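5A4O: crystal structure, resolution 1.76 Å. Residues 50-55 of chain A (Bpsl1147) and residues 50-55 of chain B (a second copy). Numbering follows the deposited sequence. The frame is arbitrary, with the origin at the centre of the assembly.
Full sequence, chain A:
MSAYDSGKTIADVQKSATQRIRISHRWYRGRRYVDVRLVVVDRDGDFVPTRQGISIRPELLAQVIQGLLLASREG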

# COMPACT_ATOMS: atom_id res chain seq x y z
N THR A 50 1.53 -10.38 5.67
CA THR A 50 2.86 -10.01 6.05
C THR A 50 2.84 -8.62 6.67
O THR A 50 1.81 -8.01 6.71
N ARG A 51 4.00 -8.12 7.08
CA ARG A 51 4.11 -6.77 7.61
C ARG A 51 4.31 -5.78 6.47
O ARG A 51 4.36 -4.57 6.74
N GLN A 52 4.42 -6.29 5.24
CA GLN A 52 4.58 -5.43 4.06
C GLN A 52 3.22 -4.90 3.63
O GLN A 52 2.56 -5.44 2.74
N GLY A 53 2.76 -3.91 4.36
CA GLY A 53 1.44 -3.33 4.07
C GLY A 53 1.27 -2.00 4.74
O GLY A 53 2.14 -1.56 5.53
N ILE A 54 0.18 -1.35 4.40
CA ILE A 54 -0.17 -0.12 5.09
C ILE A 54 -1.63 -0.19 5.61
O ILE A 54 -2.50 -0.92 5.07
N SER A 55 -1.90 0.61 6.64
CA SER A 55 -3.21 0.70 7.27
C SER A 55 -3.54 2.16 7.36
O SER A 55 -2.77 2.92 7.98
N THR B 50 10.26 2.85 6.35
CA THR B 50 10.18 1.64 7.18
C THR B 50 10.05 0.42 6.28
O THR B 50 9.91 0.59 5.07
N ARG B 51 10.01 -0.78 6.85
CA ARG B 51 9.71 -2.00 6.09
C ARG B 51 8.21 -2.18 5.78
O ARG B 51 7.84 -3.10 5.04
N GLN B 52 7.36 -1.34 6.32
CA GLN B 52 5.93 -1.52 6.13
C GLN B 52 5.48 -0.83 4.83
O GLN B 52 5.04 0.32 4.80
N GLY B 53 5.62 -1.56 3.75
CA GLY B 53 5.42 -0.99 2.43
C GLY B 53 5.33 -2.09 1.42
O GLY B 53 5.75 -3.21 1.70
N ILE B 54 4.77 -1.77 0.26
CA ILE B 54 4.66 -2.73 -0.83
C ILE B 54 5.23 -2.15 -2.11
O ILE B 54 5.19 -0.94 -2.33
N SER B 55 5.74 -3.04 -2.96
CA SER B 55 6.36 -2.68 -4.23
C SER B 55 5.55 -3.35 -5.36
O SER B 55 5.42 -4.57 -5.42

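Packing of side chains between residues 50-55 of two copies of Bpsl1147. The two 52-55 strands approach to 3.9 Å at an angle of 115° between their N-to-C directions, so they cross rather than run side by side. They meet at Gln A52 and Gln B52, whose CA atoms lie 4.6 Å apart, and together the stretches bury 394 Å². Arg A51, Gln B52 and Gln A52 are the most heavily covered residues, at 84, 75 and 63 Å².

Arg A51 sets its CA-to-CB bond sideways to the other stretch, but chi1 m, chi2 t and chi3 p bring its guanidinium closer. There it meets no acceptor from the other stretch. Its NH1 lies 3.1 Å from NH2 of Arg B51, over one face of the Arg B51 guanidinium, and its NH2 lies 3.3 Å from NE2 of Gln B52. Both pairs are donor against donor, so neither is a hydrogen bond, and the first places two like charges close together. Arg B51, with rotamers m, t and m, does direct its CA-to-CB bond toward the other stretch.

The direct hydrogen bond between the stretches comes from Gln A52. Its CA-to-CB bond points sideways, with chi1 m and chi2 p, and the amide NE2 donates to the backbone O of Arg B51 at 3.0 Å with a nearly straight N-H...O angle of 170°. Lower on the same side chain, CB of Gln A52 packs 3.2 Å from O of Gly B53.

The CA-to-CB bond of Gln B52 also points sideways, with chi1 m, but chi2 is t, which leaves its chain more extended. Instead of bonding directly to the other stretch, its OE1 is linked to the opposing backbone through water. Water 3 is the best placed, 2.7 Å from O of Gly A53 and 2.8 Å from OE1 of Gln B52. Water 2 lies 3.2 Å from O of Gly A53 and makes a weak bond of 3.3 Å to OE1 of Gln B52; water 1 lies 2.7 Å from O of Arg A51, with a weak 3.5 Å bond to OE1 of Gln B52. The main chain adds a CA-H...O contact, CA of Gln B52 to O of Arg A51, at 3.5 Å.

The backbones come close at the glycines: N of Gly A53 is 3.8 Å from N of Gly B53. Beside them, Ile A54 and Ile B54 share chi1 p and chi2 t, and their CA-to-CB bonds point sideways. CG2 of Ile B54 reaches to 3.1 Å from O of Gln A52 and 4.1 Å from CA of Gly A53, while CG2 of Ile A54 sits 3.8 Å from O of Gln B52.

Thr A50 and Thr B50, both chi1 p, make no contact with the other stretch. Each turns its hydroxyl back to its own chain, where OG1 of Thr A50 accepts from N of Gln A52 and OG1 of Thr B50 from N of Gln B52, both at 3.0 Å, bracing the corner at residue 51.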

# COMPACT_ATOMS: atom_id res chain seq x y z
CB THR A 50 3.78 -9.94 4.84
OG1 THR A 50 3.40 -8.83 4.02
CG2 THR A 50 3.68 -11.22 3.99
CB ARG A 51 5.27 -6.65 8.59
CG ARG A 51 5.16 -7.55 9.80
CD ARG A 51 6.28 -7.27 10.83
NE ARG A 51 6.21 -5.92 11.38
CZ ARG A 51 6.97 -4.88 11.03
NH1 ARG A 51 7.94 -4.97 10.12
NH2 ARG A 51 6.78 -3.71 11.63
CB GLN A 52 5.33 -6.14 2.94
CG GLN A 52 6.83 -6.14 3.16
CD GLN A 52 7.26 -6.83 4.44
OE1 GLN A 52 7.29 -8.05 4.51
NE2 GLN A 52 7.62 -6.05 5.46
CB ILE A 54 0.07 1.12 4.18
CG1 ILE A 54 -0.84 1.07 2.98
CG2 ILE A 54 1.52 1.23 3.74
CD1 ILE A 54 -1.00 2.38 2.25
CB SER A 55 -3.15 0.10 8.67
OG SER A 55 -4.40 0.20 9.28
CB THR B 50 8.94 1.65 8.12
OG1 THR B 50 7.76 1.49 7.34
CG2 THR B 50 8.86 2.95 8.97
CB ARG B 51 10.21 -3.23 6.84
CG ARG B 51 11.72 -3.32 6.89
CD ARG B 51 12.20 -4.39 7.88
NE ARG B 51 11.59 -4.22 9.19
CZ ARG B 51 11.45 -5.18 10.11
NH1 ARG B 51 11.92 -6.42 9.92
NH2 ARG B 51 10.85 -4.88 11.27
CB GLN B 52 5.17 -1.00 7.31
CG GLN B 52 5.57 -1.65 8.64
CD GLN B 52 4.87 -0.98 9.81
OE1 GLN B 52 3.70 -0.66 9.71
NE2 GLN B 52 5.59 -0.71 10.88
CB ILE B 54 3.21 -3.17 -1.10
CG1 ILE B 54 2.36 -2.00 -1.60
CG2 ILE B 54 2.63 -3.79 0.14
CD1 ILE B 54 0.99 -2.39 -2.13
CB SER B 55 7.82 -3.12 -4.28
OG SER B 55 8.67 -2.19 -3.62
O HOH W 1 2.58 -3.79 8.64
O HOH W 2 0.79 -1.72 8.48
O HOH W 3 2.26 0.28 7.53